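Local coordinates for toluene, o-xylene monooxygenase oxygenase subunit (Pseudomonas stutzeri, PDB 2INC), which probably serves as a helical, non-catalytic subunit of the oxygenase component that hydroxylates toluene and o-xylene, at residues 195-200 with 286-291; 292-297 with 309-314. One frame throughout, in Å; residues are numbered along the deposited sequence.

Contact 1 of 2, residues 195-200 with 286-291; sequences FRELIE and EPLADK
Leu198 and Leu288 mark the nearest point of two nearly antiparallel helical segments, their CA atoms 5.6 Å apart where the axes, inclined at 151°, close to 8.5 Å. That is a tight approach for helices, and small Ala289 lies beside it: CD2 of Leu198 lies 3.9 Å from CA of Ala289, against the backbone, with the alanine methyl a little further off. The other branch of Leu198, CD1, lies 3.8 Å from CB of Leu288. Chi1 (175°) puts CG of Leu198 anti to the backbone N, and its two methyls divide between Leu288 and Ala289. CD2 of Leu288 instead meets Glu197, sitting over the face of the carboxylate, 3.7 Å from CD. The extended Glu197 chain crosses both Leu288 and Lys291 at about a right angle. Lys291, bent at chi3 and chi4, brings NZ to OE1 of Glu197 in a salt bridge; the modelled separation of NZ and OE1, 2.5 Å, is very short, so its exact length is doubtful. OE2 of Glu197 bridges to Lys201 on the next turn, so the carboxylate probably has its charge shared between two lysines. On the second helix the main-chain bonds to the preceding turn are missing at the N of Pro287 and of Leu288, a kink at the start of the contact, at Leu288 itself. The apolar part continues inward: Leu198 also touches Thr219 of helix 208-237 and Trp285 of helix 274-299, and Ala289 packs on Val218. Phe195 and Ile199 pack on helix 121-138, while Arg196, Glu197 and Glu200 meet the chain of another protein.

Contact 2 of 2, residues 292-297 with 309-314; sequences AIEAYC and EAKSAS
Ser314 OG, lying 3.8 Å from CD1 of Ile293, is placed within hydrogen-bonding distance of two carbonyl oxygens of its own helix, Ala310 O at 3.0 Å and Lys311 O at 3.1 Å. Its first torsion (chi1 62°) sets OG between the backbone N and the carbonyl carbon. Ile293 carries the apolar part. CG2, anti to the backbone N, meets CB of Ala310 at 3.6 Å and lies 4.1 Å from CG of Lys311, while CD1 runs on to the serine, so one side chain spans a full turn of the facing helix. Beside Ile293 CG2, SG of Cys297 approaches the same methyl, CB of Ala310, more loosely, at 4.3 Å. Replacing Ile293 by an alanine would probably open a gap over Ala310 and Lys311 and leave the hydroxyl of Ser314 without its methyl neighbour. Beside this apolar patch, the extended chains of Glu294 and Lys311 cross obliquely; Glu294 OE2 and Lys311 NZ face each other, but they are modelled too close, so a salt bridge there is doubtful in detail. The axes stand 10.1 Å apart at 147°, and a short connection joins helix 274-299 to helix 303-319, making this an antiparallel helical hairpin near the C-terminal end of a mainly helical subunit, whose family belongs to the ferritin clan.

How the contacts relate
Helix 274-299 is common to both contacts: helix 190-202 packs on it through 195-200, and helix 303-319 through 309-314. The centres of the contacts lie about 11 Å apart. They also touch directly, where Phe195 CD2 reaches Ala292 CB at 3.6 Å and Phe195 CE1 lies 3.9 Å from Tyr296 CB, while Asp290 OD1 comes within 4.0 Å of Lys311 CE. Contact 1 borders another protein's chain; contact 2 meets no other protein chain. No metal or ligand takes part in either; in related bacterial multicomponent monooxygenases the diiron centre belongs to a different subunit, so both are read here as packing within the helical scaffold.

Contact 1 of 2, residues 195-200 with 286-291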
loop_
_atom_site.group_PDB
_atom_site.type_symbol
_atom_site.label_atom_id
_atom_site.label_comp_id
_atom_site.label_asym_id
_atom_site.label_seq_id
_atom_site.Cartn_x
_atom_site.Cartn_y
_atom_site.Cartn_z
ATOM N N PHE B 195 -12.388 -34.321 -28.275
ATOM C CA PHE B 195 -11.503 -33.480 -27.430
ATOM C C PHE B 195 -10.351 -34.174 -26.756
ATOM O O PHE B 195 -9.243 -33.640 -26.683
ATOM C CB PHE B 195 -12.300 -32.708 -26.368
ATOM C CG PHE B 195 -12.932 -31.429 -26.936
ATOM C CD1 PHE B 195 -14.316 -31.269 -26.965
ATOM C CD2 PHE B 195 -12.122 -30.457 -27.539
ATOM C CE1 PHE B 195 -14.892 -30.123 -27.584
ATOM C CE2 PHE B 195 -12.664 -29.341 -28.117
ATOM C CZ PHE B 195 -14.087 -29.175 -28.140
ATOM N N ARG B 196 -10.596 -35.344 -26.208
ATOM C CA ARG B 196 -9.528 -35.986 -25.470
ATOM C C ARG B 196 -8.405 -36.405 -26.438
ATOM O O ARG B 196 -7.225 -36.261 -26.112
ATOM C CB ARG B 196 -10.123 -37.182 -24.776
ATOM C CG ARG B 196 -9.234 -37.829 -23.722
ATOM C CD ARG B 196 -9.930 -39.108 -23.273
ATOM N NE ARG B 196 -8.928 -39.860 -22.611
ATOM C CZ ARG B 196 -8.833 -41.165 -22.505
ATOM N NH1 ARG B 196 -9.725 -42.009 -23.014
ATOM N NH2 ARG B 196 -7.778 -41.591 -21.852
ATOM N N GLU B 197 -8.746 -36.977 -27.591
ATOM C CA GLU B 197 -7.732 -37.318 -28.596
ATOM C C GLU B 197 -6.981 -36.083 -29.019
ATOM O O GLU B 197 -5.752 -36.099 -29.056
ATOM C CB GLU B 197 -8.381 -37.983 -29.836
ATOM C CG GLU B 197 -7.356 -38.343 -30.938
ATOM C CD GLU B 197 -7.925 -39.204 -32.053
ATOM O OE1 GLU B 197 -9.163 -39.433 -32.135
ATOM O OE2 GLU B 197 -7.117 -39.630 -32.893
ATOM N N LEU B 198 -7.711 -35.025 -29.369
ATOM C CA LEU B 198 -7.089 -33.765 -29.757
ATOM C C LEU B 198 -6.069 -33.249 -28.699
ATOM O O LEU B 198 -4.897 -33.031 -29.001
ATOM C CB LEU B 198 -8.173 -32.726 -29.938
ATOM C CG LEU B 198 -7.652 -31.306 -30.220
ATOM C CD1 LEU B 198 -6.685 -31.179 -31.449
ATOM C CD2 LEU B 198 -8.827 -30.350 -30.340
ATOM N N ILE B 199 -6.521 -33.073 -27.463
ATOM C CA ILE B 199 -5.637 -32.538 -26.436
ATOM C C ILE B 199 -4.519 -33.556 -26.063
ATOM O O ILE B 199 -3.391 -33.128 -25.853
ATOM C CB ILE B 199 -6.410 -32.020 -25.196
ATOM C CG1 ILE B 199 -5.515 -31.080 -24.350
ATOM C CG2 ILE B 199 -6.755 -33.165 -24.291
ATOM C CD1 ILE B 199 -4.891 -29.811 -25.107
ATOM N N GLU B 200 -4.775 -34.877 -25.962
ATOM C CA GLU B 200 -3.635 -35.762 -25.682
ATOM C C GLU B 200 -2.536 -35.688 -26.732
ATOM O O GLU B 200 -1.345 -35.694 -26.376
ATOM C CB GLU B 200 -4.050 -37.216 -25.519
ATOM C CG GLU B 200 -4.846 -37.413 -24.225
ATOM C CD GLU B 200 -5.297 -38.870 -24.017
ATOM O OE1 GLU B 200 -4.954 -39.767 -24.831
ATOM O OE2 GLU B 200 -6.005 -39.097 -23.020
ATOM N N GLU B 286 -6.340 -29.081 -37.559
ATOM C CA GLU B 286 -7.750 -28.759 -37.872
ATOM C C GLU B 286 -8.724 -29.962 -37.956
ATOM O O GLU B 286 -9.830 -29.893 -37.412
ATOM C CB GLU B 286 -7.851 -27.880 -39.143
ATOM C CG GLU B 286 -8.550 -26.555 -38.890
ATOM C CD GLU B 286 -8.927 -25.782 -40.180
ATOM O OE1 GLU B 286 -9.412 -24.620 -40.097
ATOM O OE2 GLU B 286 -8.726 -26.351 -41.284
ATOM N N PRO B 287 -8.351 -31.056 -38.646
ATOM C CA PRO B 287 -9.274 -32.210 -38.683
ATOM C C PRO B 287 -9.598 -32.850 -37.317
ATOM O O PRO B 287 -10.724 -33.340 -37.113
ATOM C CB PRO B 287 -8.496 -33.245 -39.518
ATOM C CG PRO B 287 -7.508 -32.480 -40.277
ATOM C CD PRO B 287 -7.121 -31.339 -39.406
ATOM N N LEU B 288 -8.625 -32.873 -36.402
ATOM C CA LEU B 288 -8.881 -33.370 -35.018
ATOM C C LEU B 288 -9.767 -32.440 -34.228
ATOM O O LEU B 288 -10.527 -32.894 -33.367
ATOM C CB LEU B 288 -7.590 -33.556 -34.233
ATOM C CG LEU B 288 -6.802 -34.838 -34.462
ATOM C CD1 LEU B 288 -5.479 -34.778 -33.704
ATOM C CD2 LEU B 288 -7.597 -36.048 -34.025
ATOM N N ALA B 289 -9.648 -31.143 -34.496
ATOM C CA ALA B 289 -10.523 -30.146 -33.887
ATOM C C ALA B 289 -11.959 -30.301 -34.408
ATOM O O ALA B 289 -12.908 -30.169 -33.651
ATOM C CB ALA B 289 -10.031 -28.739 -34.201
ATOM N N ASP B 290 -12.106 -30.564 -35.700
ATOM C CA ASP B 290 -13.404 -30.910 -36.264
ATOM C C ASP B 290 -13.987 -32.103 -35.577
ATOM O O ASP B 290 -15.118 -32.042 -35.142
ATOM C CB ASP B 290 -13.321 -31.153 -37.756
ATOM C CG ASP B 290 -13.120 -29.853 -38.536
ATOM O OD1 ASP B 290 -13.330 -28.762 -37.945
ATOM O OD2 ASP B 290 -12.759 -29.920 -39.738
ATOM N N LYS B 291 -13.234 -33.184 -35.477
ATOM C CA LYS B 291 -13.716 -34.359 -34.794
ATOM C C LYS B 291 -14.210 -34.005 -33.382
ATOM O O LYS B 291 -15.257 -34.478 -32.946
ATOM C CB LYS B 291 -12.600 -35.404 -34.694
ATOM C CG LYS B 291 -12.585 -36.456 -35.815
ATOM C CD LYS B 291 -11.613 -37.657 -35.504
ATOM C CE LYS B 291 -11.702 -38.099 -34.040
ATOM N NZ LYS B 291 -10.478 -37.686 -33.307
#

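Contact 2 of 2, residues 292-297 with 309-314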
loop_
_atom_site.group_PDB
_atom_site.type_symbol
_atom_site.label_atom_id
_atom_site.label_comp_id
_atom_site.label_asym_id
_atom_site.label_seq_id
_atom_site.Cartn_x
_atom_site.Cartn_y
_atom_site.Cartn_z
ATOM N N ALA B 292 -13.469 -33.144 -32.694
ATOM C CA ALA B 292 -13.771 -32.730 -31.312
ATOM C C ALA B 292 -15.118 -32.066 -31.160
ATOM O O ALA B 292 -15.934 -32.480 -30.314
ATOM C CB ALA B 292 -12.633 -31.801 -30.801
ATOM N N ILE B 293 -15.324 -31.013 -31.973
ATOM C CA ILE B 293 -16.547 -30.236 -32.049
ATOM C C ILE B 293 -17.689 -31.153 -32.464
ATOM O O ILE B 293 -18.773 -31.143 -31.828
ATOM C CB ILE B 293 -16.403 -29.069 -33.096
ATOM C CG1 ILE B 293 -15.447 -27.991 -32.572
ATOM C CG2 ILE B 293 -17.767 -28.458 -33.380
ATOM C CD1 ILE B 293 -15.059 -26.921 -33.636
ATOM N N GLU B 294 -17.442 -31.974 -33.486
ATOM C CA GLU B 294 -18.479 -32.860 -33.995
ATOM C C GLU B 294 -18.985 -33.747 -32.879
ATOM O O GLU B 294 -20.188 -33.795 -32.681
ATOM C CB GLU B 294 -18.007 -33.656 -35.217
ATOM C CG GLU B 294 -18.068 -32.784 -36.505
ATOM C CD GLU B 294 -17.206 -33.344 -37.670
ATOM O OE1 GLU B 294 -16.785 -34.506 -37.573
ATOM O OE2 GLU B 294 -16.905 -32.593 -38.635
ATOM N N ALA B 295 -18.086 -34.397 -32.128
ATOM C CA ALA B 295 -18.502 -35.417 -31.168
ATOM C C ALA B 295 -19.228 -34.799 -29.984
ATOM O O ALA B 295 -20.200 -35.366 -29.472
ATOM C CB ALA B 295 -17.354 -36.180 -30.678
ATOM N N TYR B 296 -18.747 -33.635 -29.545
ATOM C CA TYR B 296 -19.296 -32.989 -28.367
ATOM C C TYR B 296 -20.633 -32.334 -28.696
ATOM O O TYR B 296 -21.626 -32.617 -28.081
ATOM C CB TYR B 296 -18.272 -31.969 -27.815
ATOM C CG TYR B 296 -18.694 -31.239 -26.551
ATOM C CD1 TYR B 296 -18.410 -31.763 -25.300
ATOM C CD2 TYR B 296 -19.325 -30.005 -26.619
ATOM C CE1 TYR B 296 -18.788 -31.116 -24.135
ATOM C CE2 TYR B 296 -19.734 -29.324 -25.442
ATOM C CZ TYR B 296 -19.449 -29.891 -24.206
ATOM O OH TYR B 296 -19.790 -29.264 -23.018
ATOM N N CYS B 297 -20.654 -31.491 -29.712
ATOM C CA CYS B 297 -21.820 -30.716 -30.004
ATOM C C CYS B 297 -22.951 -31.543 -30.599
ATOM O O CYS B 297 -24.103 -31.221 -30.394
ATOM C CB CYS B 297 -21.451 -29.563 -30.927
ATOM S SG CYS B 297 -20.419 -28.310 -30.104
ATOM N N GLU B 309 -22.158 -23.762 -36.008
ATOM C CA GLU B 309 -21.713 -22.495 -35.403
ATOM C C GLU B 309 -20.348 -22.610 -34.709
ATOM O O GLU B 309 -19.511 -21.767 -34.934
ATOM C CB GLU B 309 -22.739 -21.903 -34.445
ATOM C CG GLU B 309 -24.041 -21.476 -35.128
ATOM C CD GLU B 309 -25.067 -20.960 -34.133
ATOM O OE1 GLU B 309 -25.082 -21.453 -32.971
ATOM O OE2 GLU B 309 -25.858 -20.044 -34.490
ATOM N N ALA B 310 -20.117 -23.660 -33.916
ATOM C CA ALA B 310 -18.775 -23.848 -33.285
ATOM C C ALA B 310 -17.699 -23.865 -34.384
ATOM O O ALA B 310 -16.669 -23.194 -34.278
ATOM C CB ALA B 310 -18.723 -25.123 -32.412
ATOM N N LYS B 311 -17.974 -24.547 -35.490
ATOM C CA LYS B 311 -16.969 -24.703 -36.534
ATOM C C LYS B 311 -16.604 -23.412 -37.197
ATOM O O LYS B 311 -15.415 -23.168 -37.399
ATOM C CB LYS B 311 -17.397 -25.716 -37.590
ATOM C CG LYS B 311 -17.130 -27.160 -37.229
ATOM C CD LYS B 311 -17.506 -28.113 -38.386
ATOM C CE LYS B 311 -17.244 -29.550 -37.958
ATOM N NZ LYS B 311 -17.614 -30.484 -39.073
ATOM N N SER B 312 -17.588 -22.559 -37.512
ATOM C CA SER B 312 -17.254 -21.318 -38.238
ATOM C C SER B 312 -16.685 -20.238 -37.329
ATOM O O SER B 312 -15.902 -19.405 -37.775
ATOM C CB SER B 312 -18.457 -20.788 -39.042
ATOM O OG SER B 312 -19.521 -20.489 -38.176
ATOM N N ALA B 313 -17.106 -20.234 -36.064
ATOM C CA ALA B 313 -16.602 -19.259 -35.085
ATOM C C ALA B 313 -15.143 -19.522 -34.791
ATOM O O ALA B 313 -14.366 -18.596 -34.749
ATOM C CB ALA B 313 -17.420 -19.305 -33.797
ATOM N N SER B 314 -14.774 -20.784 -34.599
ATOM C CA SER B 314 -13.376 -21.138 -34.397
ATOM C C SER B 314 -12.510 -20.945 -35.651
ATOM O O SER B 314 -11.396 -20.475 -35.553
ATOM C CB SER B 314 -13.256 -22.559 -33.843
ATOM O OG SER B 314 -13.771 -23.518 -34.743
#